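Local coordinates for protein Cg3027-pa (PDB 2VHH) that probably hydrolyses N-carbamoyl-beta-alanine to beta-alanine, ammonia and carbon dioxide in pyrimidine degradation, as a member of the carbon-nitrogen hydrolase superfamily, at residues Ala109-Thr123 / Lys157-Glu169. Numbering follows the deposited sequence.
Sequences AEAGCNIVCTQEAWT and KAYNMVIIHSILE
Val116 pairs with Ile163 in a parallel ladder between strands 115-118 and 162-169, whose axes differ by 9°. Four backbone hydrogen bonds zip the strands, from Val162 N to Asn114 O through to Thr118 N to Ile164 O. The straightest joins Ile164 N to Val116 O, at 2.8 Å. After the Thr118 N to Ile164 O rung, a side chain replaces the main chain as acceptor. Thr118 OG1 lies between its own backbone N and carbonyl carbon (chi1 75°). There OG1 accepts a hydrogen bond from Ser166 N at 3.1 Å and donates to Gln119 O at 2.8 Å. Further on, Ser166 O accepts one from Trp122 N, and Ser166 OG takes a weak bond from Ala121 N. The Trp122 indole meets the His165 imidazole rim to rim, planes at 78°, with a weak NE1 to ND1 hydrogen bond. Thr118 CG2 lies over one face of this indole, toward its rim.

At the other end Ala109 CB sits over a face of the Tyr159 ring, a CH-pi contact 3.8 Å from its centroid. Met161 SD touches Val116 CG2 at 3.6 Å. Schellman motifs end both preceding helices, with Gly112 and Asn160 at positive phi.

Ile115, Cys117, Val162 and Ile164 share one sheet face. Helices 90-110 and 147-158 pack on the other, against Val116 and Ile163. Helix 147-158 links the two parallel strands as a beta-alpha-beta crossover, a unit of the alpha/beta fold of carbon-nitrogen hydrolases. Strands 72-79 and 177-185 flank the pair within the mixed sheet.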
ATOM      1  N   ALA C 109      29.954  44.813  11.810  1.00 34.42           N
ATOM      2  CA  ALA C 109      29.001  45.911  11.645  1.00 34.72           C
ATOM      3  C   ALA C 109      29.550  47.013  10.743  1.00 34.97           C
ATOM      4  O   ALA C 109      28.873  47.466   9.820  1.00 35.31           O
ATOM      5  CB  ALA C 109      28.612  46.484  12.999  1.00 34.67           C
ATOM      6  N   GLU C 110      30.780  47.430  11.008  1.00 35.08           N
ATOM      7  CA  GLU C 110      31.407  48.491  10.238  1.00 35.53           C
ATOM      8  C   GLU C 110      31.826  48.036   8.840  1.00 34.77           C
ATOM      9  O   GLU C 110      32.057  48.863   7.963  1.00 34.76           O
ATOM     10  CB  GLU C 110      32.565  49.111  11.025  1.00 35.38           C
ATOM     11  CG  GLU C 110      32.072  50.086  12.093  1.00 37.18           C
ATOM     12  CD  GLU C 110      33.197  50.745  12.876  1.00 37.98           C
ATOM     13  OE1 GLU C 110      34.264  51.012  12.272  1.00 41.38           O
ATOM     14  OE2 GLU C 110      33.010  51.007  14.094  1.00 40.31           O
ATOM     15  N   ALA C 111      31.917  46.723   8.643  1.00 34.38           N
ATOM     16  CA  ALA C 111      32.140  46.147   7.312  1.00 33.89           C
ATOM     17  C   ALA C 111      30.829  46.056   6.533  1.00 33.63           C
ATOM     18  O   ALA C 111      30.823  45.697   5.352  1.00 33.78           O
ATOM     19  CB  ALA C 111      32.783  44.781   7.411  1.00 33.79           C
ATOM     20  N   GLY C 112      29.722  46.371   7.210  1.00 33.19           N
ATOM     21  CA  GLY C 112      28.400  46.413   6.598  1.00 32.53           C
ATOM     22  C   GLY C 112      27.639  45.100   6.609  1.00 32.38           C
ATOM     23  O   GLY C 112      26.765  44.898   5.773  1.00 32.63           O
ATOM     24  N   CYS C 113      27.950  44.204   7.545  1.00 31.85           N
ATOM     25  CA  CYS C 113      27.244  42.922   7.625  1.00 31.28           C
ATOM     26  C   CYS C 113      25.800  43.073   8.079  1.00 30.93           C
ATOM     27  O   CYS C 113      25.460  44.024   8.770  1.00 31.11           O
ATOM     28  CB  CYS C 113      27.976  41.947   8.533  1.00 31.11           C
ATOM     29  SG  CYS C 113      29.493  41.367   7.803  1.00 31.05           S
ATOM     30  N   ASN C 114      24.965  42.123   7.665  1.00 30.30           N
ATOM     31  CA  ASN C 114      23.556  42.078   8.018  1.00 29.47           C
ATOM     32  C   ASN C 114      23.255  40.881   8.897  1.00 28.98           C
ATOM     33  O   ASN C 114      22.322  40.904   9.691  1.00 29.07           O
ATOM     34  CB  ASN C 114      22.704  41.967   6.757  1.00 29.92           C
ATOM     35  CG  ASN C 114      23.007  43.045   5.749  1.00 29.13           C
ATOM     36  OD1 ASN C 114      23.603  42.780   4.711  1.00 29.30           O
ATOM     37  ND2 ASN C 114      22.607  44.261   6.053  1.00 28.49           N
ATOM     38  N   ILE C 115      24.026  39.816   8.707  1.00 28.28           N
ATOM     39  CA  ILE C 115      23.930  38.604   9.509  1.00 27.60           C
ATOM     40  C   ILE C 115      25.331  38.307  10.020  1.00 27.42           C
ATOM     41  O   ILE C 115      26.304  38.441   9.284  1.00 27.37           O
ATOM     42  CB  ILE C 115      23.458  37.360   8.693  1.00 27.40           C
ATOM     43  CG1 ILE C 115      22.212  37.649   7.865  1.00 26.91           C
ATOM     44  CG2 ILE C 115      23.164  36.195   9.612  1.00 27.32           C
ATOM     45  CD1 ILE C 115      22.124  36.814   6.611  1.00 26.42           C
ATOM     46  N   VAL C 116      25.430  37.897  11.275  1.00 27.13           N
ATOM     47  CA  VAL C 116      26.692  37.414  11.819  1.00 26.86           C
ATOM     48  C   VAL C 116      26.455  36.079  12.535  1.00 26.66           C
ATOM     49  O   VAL C 116      25.433  35.893  13.202  1.00 26.68           O
ATOM     50  CB  VAL C 116      27.350  38.474  12.743  1.00 26.93           C
ATOM     51  CG1 VAL C 116      28.557  37.907  13.471  1.00 26.98           C
ATOM     52  CG2 VAL C 116      27.762  39.697  11.936  1.00 27.11           C
ATOM     53  N   CYS C 117      27.392  35.149  12.382  1.00 26.37           N
ATOM     54  CA  CYS C 117      27.253  33.823  12.971  1.00 26.13           C
ATOM     55  C   CYS C 117      28.513  33.367  13.682  1.00 26.01           C
ATOM     56  O   CYS C 117      29.608  33.647  13.230  1.00 26.10           O
ATOM     57  CB  CYS C 117      26.894  32.811  11.895  1.00 25.94           C
ATOM     58  SG  CYS C 117      26.705  31.127  12.504  1.00 26.32           S
ATOM     59  N   THR C 118      28.343  32.649  14.784  1.00 26.09           N
ATOM     60  CA  THR C 118      29.464  32.095  15.543  1.00 26.50           C
ATOM     61  C   THR C 118      29.779  30.632  15.199  1.00 26.78           C
ATOM     62  O   THR C 118      29.022  29.952  14.515  1.00 26.67           O
ATOM     63  CB  THR C 118      29.207  32.171  17.076  1.00 26.74           C
ATOM     64  OG1 THR C 118      28.264  31.157  17.462  1.00 26.45           O
ATOM     65  CG2 THR C 118      28.717  33.574  17.505  1.00 26.34           C
ATOM     66  N   GLN C 119      30.909  30.155  15.695  1.00 27.31           N
ATOM     67  CA  GLN C 119      31.243  28.739  15.655  1.00 27.88           C
ATOM     68  C   GLN C 119      30.397  28.017  16.717  1.00 28.37           C
ATOM     69  O   GLN C 119      29.622  28.659  17.451  1.00 28.43           O
ATOM     70  CB  GLN C 119      32.733  28.571  15.946  1.00 27.72           C
ATOM     71  CG  GLN C 119      33.177  29.278  17.241  1.00 28.69           C
ATOM     72  CD  GLN C 119      34.675  29.465  17.342  1.00 29.12           C
ATOM     73  OE1 GLN C 119      35.366  29.494  16.329  1.00 29.91           O
ATOM     74  NE2 GLN C 119      35.185  29.600  18.564  1.00 28.41           N
ATOM     75  N   GLU C 120      30.546  26.695  16.808  1.00 28.83           N
ATOM     76  CA  GLU C 120      29.797  25.904  17.791  1.00 29.49           C
ATOM     77  C   GLU C 120      30.271  26.168  19.211  1.00 29.11           C
ATOM     78  O   GLU C 120      31.471  26.311  19.451  1.00 29.19           O
ATOM     79  CB  GLU C 120      29.882  24.407  17.489  1.00 29.23           C
ATOM     80  CG  GLU C 120      28.897  23.572  18.303  1.00 30.54           C
ATOM     81  CD  GLU C 120      29.148  22.077  18.193  1.00 31.37           C
ATOM     82  OE1 GLU C 120      30.253  21.671  17.773  1.00 35.22           O
ATOM     83  OE2 GLU C 120      28.241  21.294  18.537  1.00 33.28           O
ATOM     84  N   ALA C 121      29.314  26.219  20.139  1.00 29.04           N
ATOM     85  CA  ALA C 121      29.583  26.378  21.570  1.00 28.91           C
ATOM     86  C   ALA C 121      30.655  27.437  21.821  1.00 28.92           C
ATOM     87  O   ALA C 121      31.634  27.194  22.512  1.00 28.73           O
ATOM     88  CB  ALA C 121      29.959  25.031  22.197  1.00 28.64           C
ATOM     89  N   TRP C 122      30.436  28.618  21.254  1.00 29.32           N
ATOM     90  CA  TRP C 122      31.466  29.652  21.128  1.00 29.91           C
ATOM     91  C   TRP C 122      31.874  30.243  22.465  1.00 30.48           C
ATOM     92  O   TRP C 122      32.949  30.829  22.616  1.00 30.51           O
ATOM     93  CB  TRP C 122      30.964  30.761  20.199  1.00 29.55           C
ATOM     94  CG  TRP C 122      29.855  31.616  20.763  1.00 29.20           C
ATOM     95  CD1 TRP C 122      28.526  31.300  20.836  1.00 28.89           C
ATOM     96  CD2 TRP C 122      29.981  32.935  21.308  1.00 29.34           C
ATOM     97  NE1 TRP C 122      27.819  32.335  21.397  1.00 28.61           N
ATOM     98  CE2 TRP C 122      28.689  33.352  21.700  1.00 29.22           C
ATOM     99  CE3 TRP C 122      31.066  33.801  21.519  1.00 29.05           C
ATOM    100  CZ2 TRP C 122      28.450  34.602  22.281  1.00 28.95           C
ATOM    101  CZ3 TRP C 122      30.827  35.039  22.102  1.00 28.63           C
ATOM    102  CH2 TRP C 122      29.529  35.426  22.475  1.00 28.81           C
ATOM    103  N   THR C 123      30.991  30.036  23.428  1.00 31.18           N
ATOM    104  CA  THR C 123      31.012  30.671  24.713  1.00 31.79           C
ATOM    105  C   THR C 123      31.986  29.993  25.691  1.00 32.30           C
ATOM    106  O   THR C 123      32.322  30.558  26.743  1.00 32.57           O
ATOM    107  CB  THR C 123      29.567  30.661  25.233  1.00 31.63           C
ATOM    108  OG1 THR C 123      29.360  31.771  26.095  1.00 32.97           O
ATOM    109  CG2 THR C 123      29.204  29.347  25.940  1.00 31.81           C
ATOM    110  N   LYS C 157      20.342  44.800  18.069  1.00 32.25           N
ATOM    111  CA  LYS C 157      19.475  45.979  17.986  1.00 32.27           C
ATOM    112  C   LYS C 157      20.276  47.182  17.537  1.00 32.03           C
ATOM    113  O   LYS C 157      19.879  47.876  16.610  1.00 32.13           O
ATOM    114  CB  LYS C 157      18.829  46.277  19.346  1.00 32.31           C
ATOM    115  CG  LYS C 157      17.455  46.957  19.290  1.00 32.71           C
ATOM    116  CD  LYS C 157      17.157  47.689  20.605  1.00 34.53           C
ATOM    117  CE  LYS C 157      15.723  47.477  21.114  1.00 35.58           C
ATOM    118  NZ  LYS C 157      15.583  46.235  21.955  1.00 36.17           N
ATOM    119  N   ALA C 158      21.412  47.401  18.190  1.00 31.86           N
ATOM    120  CA  ALA C 158      22.247  48.575  17.953  1.00 31.57           C
ATOM    121  C   ALA C 158      22.892  48.582  16.572  1.00 31.29           C
ATOM    122  O   ALA C 158      23.030  49.637  15.973  1.00 31.37           O
ATOM    123  CB  ALA C 158      23.306  48.703  19.035  1.00 31.60           C
ATOM    124  N   TYR C 159      23.286  47.413  16.075  1.00 30.74           N
ATOM    125  CA  TYR C 159      23.942  47.318  14.778  1.00 30.24           C
ATOM    126  C   TYR C 159      22.994  46.928  13.655  1.00 29.93           C
ATOM    127  O   TYR C 159      23.435  46.665  12.550  1.00 30.06           O
ATOM    128  CB  TYR C 159      25.075  46.300  14.817  1.00 30.19           C
ATOM    129  CG  TYR C 159      26.253  46.637  15.708  1.00 30.32           C
ATOM    130  CD1 TYR C 159      26.893  45.634  16.426  1.00 30.20           C
ATOM    131  CD2 TYR C 159      26.738  47.940  15.823  1.00 30.11           C
ATOM    132  CE1 TYR C 159      27.980  45.907  17.231  1.00 29.97           C
ATOM    133  CE2 TYR C 159      27.825  48.226  16.635  1.00 30.10           C
ATOM    134  CZ  TYR C 159      28.439  47.192  17.334  1.00 30.29           C
ATOM    135  OH  TYR C 159      29.518  47.428  18.142  1.00 30.47           O
ATOM    136  N   ASN C 160      21.696  46.890  13.934  1.00 29.52           N
ATOM    137  CA  ASN C 160      20.704  46.407  12.971  1.00 29.21           C
ATOM    138  C   ASN C 160      21.149  45.159  12.195  1.00 29.27           C
ATOM    139  O   ASN C 160      21.158  45.157  10.962  1.00 29.33           O
ATOM    140  CB  ASN C 160      20.275  47.524  12.008  1.00 28.80           C
ATOM    141  CG  ASN C 160      19.150  47.093  11.078  1.00 28.09           C
ATOM    142  OD1 ASN C 160      18.179  46.466  11.501  1.00 27.62           O
ATOM    143  ND2 ASN C 160      19.288  47.411   9.804  1.00 27.60           N
ATOM    144  N   MET C 161      21.526  44.105  12.916  1.00 29.20           N
ATOM    145  CA  MET C 161      21.936  42.852  12.269  1.00 29.42           C
ATOM    146  C   MET C 161      21.413  41.590  12.964  1.00 28.63           C
ATOM    147  O   MET C 161      21.296  41.552  14.189  1.00 28.78           O
ATOM    148  CB  MET C 161      23.464  42.794  12.053  1.00 29.25           C
ATOM    149  CG  MET C 161      24.349  42.770  13.317  1.00 30.69           C
ATOM    150  SD  MET C 161      26.170  42.699  13.058  1.00 31.04           S
ATOM    151  CE  MET C 161      26.363  43.694  11.584  1.00 30.85           C
ATOM    152  N   VAL C 162      21.071  40.584  12.159  1.00 27.81           N
ATOM    153  CA  VAL C 162      20.690  39.253  12.643  1.00 26.79           C
ATOM    154  C   VAL C 162      21.938  38.586  13.214  1.00 26.51           C
ATOM    155  O   VAL C 162      22.989  38.590  12.577  1.00 26.69           O
ATOM    156  CB  VAL C 162      20.103  38.365  11.500  1.00 26.64           C
ATOM    157  CG1 VAL C 162      19.828  36.932  11.969  1.00 25.90           C
ATOM    158  CG2 VAL C 162      18.842  38.980  10.938  1.00 26.20           C
ATOM    159  N   ILE C 163      21.830  38.036  14.417  1.00 25.99           N
ATOM    160  CA  ILE C 163      22.939  37.310  15.026  1.00 25.48           C
ATOM    161  C   ILE C 163      22.548  35.854  15.285  1.00 25.50           C
ATOM    162  O   ILE C 163      21.532  35.577  15.918  1.00 25.49           O
ATOM    163  CB  ILE C 163      23.440  38.007  16.322  1.00 25.26           C
ATOM    164  CG1 ILE C 163      23.924  39.423  15.985  1.00 25.09           C
ATOM    165  CG2 ILE C 163      24.525  37.171  17.012  1.00 24.29           C
ATOM    166  CD1 ILE C 163      24.582  40.192  17.112  1.00 25.25           C
ATOM    167  N   ILE C 164      23.348  34.936  14.761  1.00 25.43           N
ATOM    168  CA  ILE C 164      23.174  33.524  15.042  1.00 25.56           C
ATOM    169  C   ILE C 164      24.323  33.066  15.926  1.00 25.93           C
ATOM    170  O   ILE C 164      25.486  33.284  15.598  1.00 25.90           O
ATOM    171  CB  ILE C 164      23.096  32.693  13.745  1.00 25.32           C
ATOM    172  CG1 ILE C 164      21.855  33.095  12.952  1.00 25.30           C
ATOM    173  CG2 ILE C 164      23.013  31.200  14.057  1.00 25.05           C
ATOM    174  CD1 ILE C 164      21.853  32.651  11.512  1.00 24.61           C
ATOM    175  N   HIS C 165      23.999  32.456  17.061  1.00 26.35           N
ATOM    176  CA  HIS C 165      25.046  31.924  17.925  1.00 27.03           C
ATOM    177  C   HIS C 165      24.742  30.529  18.455  1.00 27.59           C
ATOM    178  O   HIS C 165      23.583  30.144  18.599  1.00 27.58           O
ATOM    179  CB  HIS C 165      25.380  32.893  19.060  1.00 26.96           C
ATOM    180  CG  HIS C 165      24.291  33.053  20.075  1.00 26.67           C
ATOM    181  ND1 HIS C 165      24.490  32.810  21.417  1.00 26.18           N
ATOM    182  CD2 HIS C 165      23.007  33.460  19.953  1.00 26.21           C
ATOM    183  CE1 HIS C 165      23.371  33.049  22.073  1.00 26.40           C
ATOM    184  NE2 HIS C 165      22.456  33.445  21.209  1.00 26.20           N
ATOM    185  N   SER C 166      25.803  29.779  18.724  1.00 28.27           N
ATOM    186  CA  SER C 166      25.690  28.396  19.150  1.00 29.04           C
ATOM    187  C   SER C 166      26.186  28.247  20.595  1.00 29.44           C
ATOM    188  O   SER C 166      27.325  28.603  20.907  1.00 29.43           O
ATOM    189  CB  SER C 166      26.480  27.502  18.188  1.00 28.98           C
ATOM    190  OG  SER C 166      26.402  26.126  18.537  1.00 30.01           O
ATOM    191  N   ILE C 167      25.315  27.733  21.466  1.00 29.97           N
ATOM    192  CA  ILE C 167      25.601  27.589  22.895  1.00 30.52           C
ATOM    193  C   ILE C 167      25.108  26.258  23.458  1.00 30.84           C
ATOM    194  O   ILE C 167      24.257  25.600  22.862  1.00 31.10           O
ATOM    195  CB  ILE C 167      24.912  28.704  23.750  1.00 30.62           C
ATOM    196  CG1 ILE C 167      23.399  28.720  23.504  1.00 30.41           C
ATOM    197  CG2 ILE C 167      25.541  30.073  23.513  1.00 30.79           C
ATOM    198  CD1 ILE C 167      22.594  28.858  24.769  1.00 30.12           C
ATOM    199  N   LEU C 168      25.646  25.879  24.618  1.00 31.20           N
ATOM    200  CA  LEU C 168      25.046  24.848  25.462  1.00 31.61           C
ATOM    201  C   LEU C 168      23.785  25.392  26.097  1.00 31.76           C
ATOM    202  O   LEU C 168      23.836  26.355  26.862  1.00 31.88           O
ATOM    203  CB  LEU C 168      25.986  24.438  26.598  1.00 31.71           C
ATOM    204  CG  LEU C 168      26.709  23.090  26.611  1.00 32.57           C
ATOM    205  CD1 LEU C 168      26.764  22.640  28.060  1.00 32.48           C
ATOM    206  CD2 LEU C 168      26.044  22.019  25.734  1.00 32.07           C
ATOM    207  N   GLU C 169      22.654  24.780  25.798  1.00 32.01           N
ATOM    208  CA  GLU C 169      21.406  25.217  26.399  1.00 32.52           C
ATOM    209  C   GLU C 169      21.063  24.356  27.600  1.00 32.88           C
ATOM    210  O   GLU C 169      21.298  23.149  27.595  1.00 32.87           O
ATOM    211  CB  GLU C 169      20.276  25.160  25.379  1.00 32.40           C
ATOM    212  CG  GLU C 169      18.954  25.665  25.885  1.00 32.40           C
ATOM    213  CD  GLU C 169      17.815  25.285  24.970  1.00 33.27           C
ATOM    214  OE1 GLU C 169      18.085  24.652  23.920  1.00 33.91           O
ATOM    215  OE2 GLU C 169      16.653  25.618  25.301  1.00 32.76           O
TER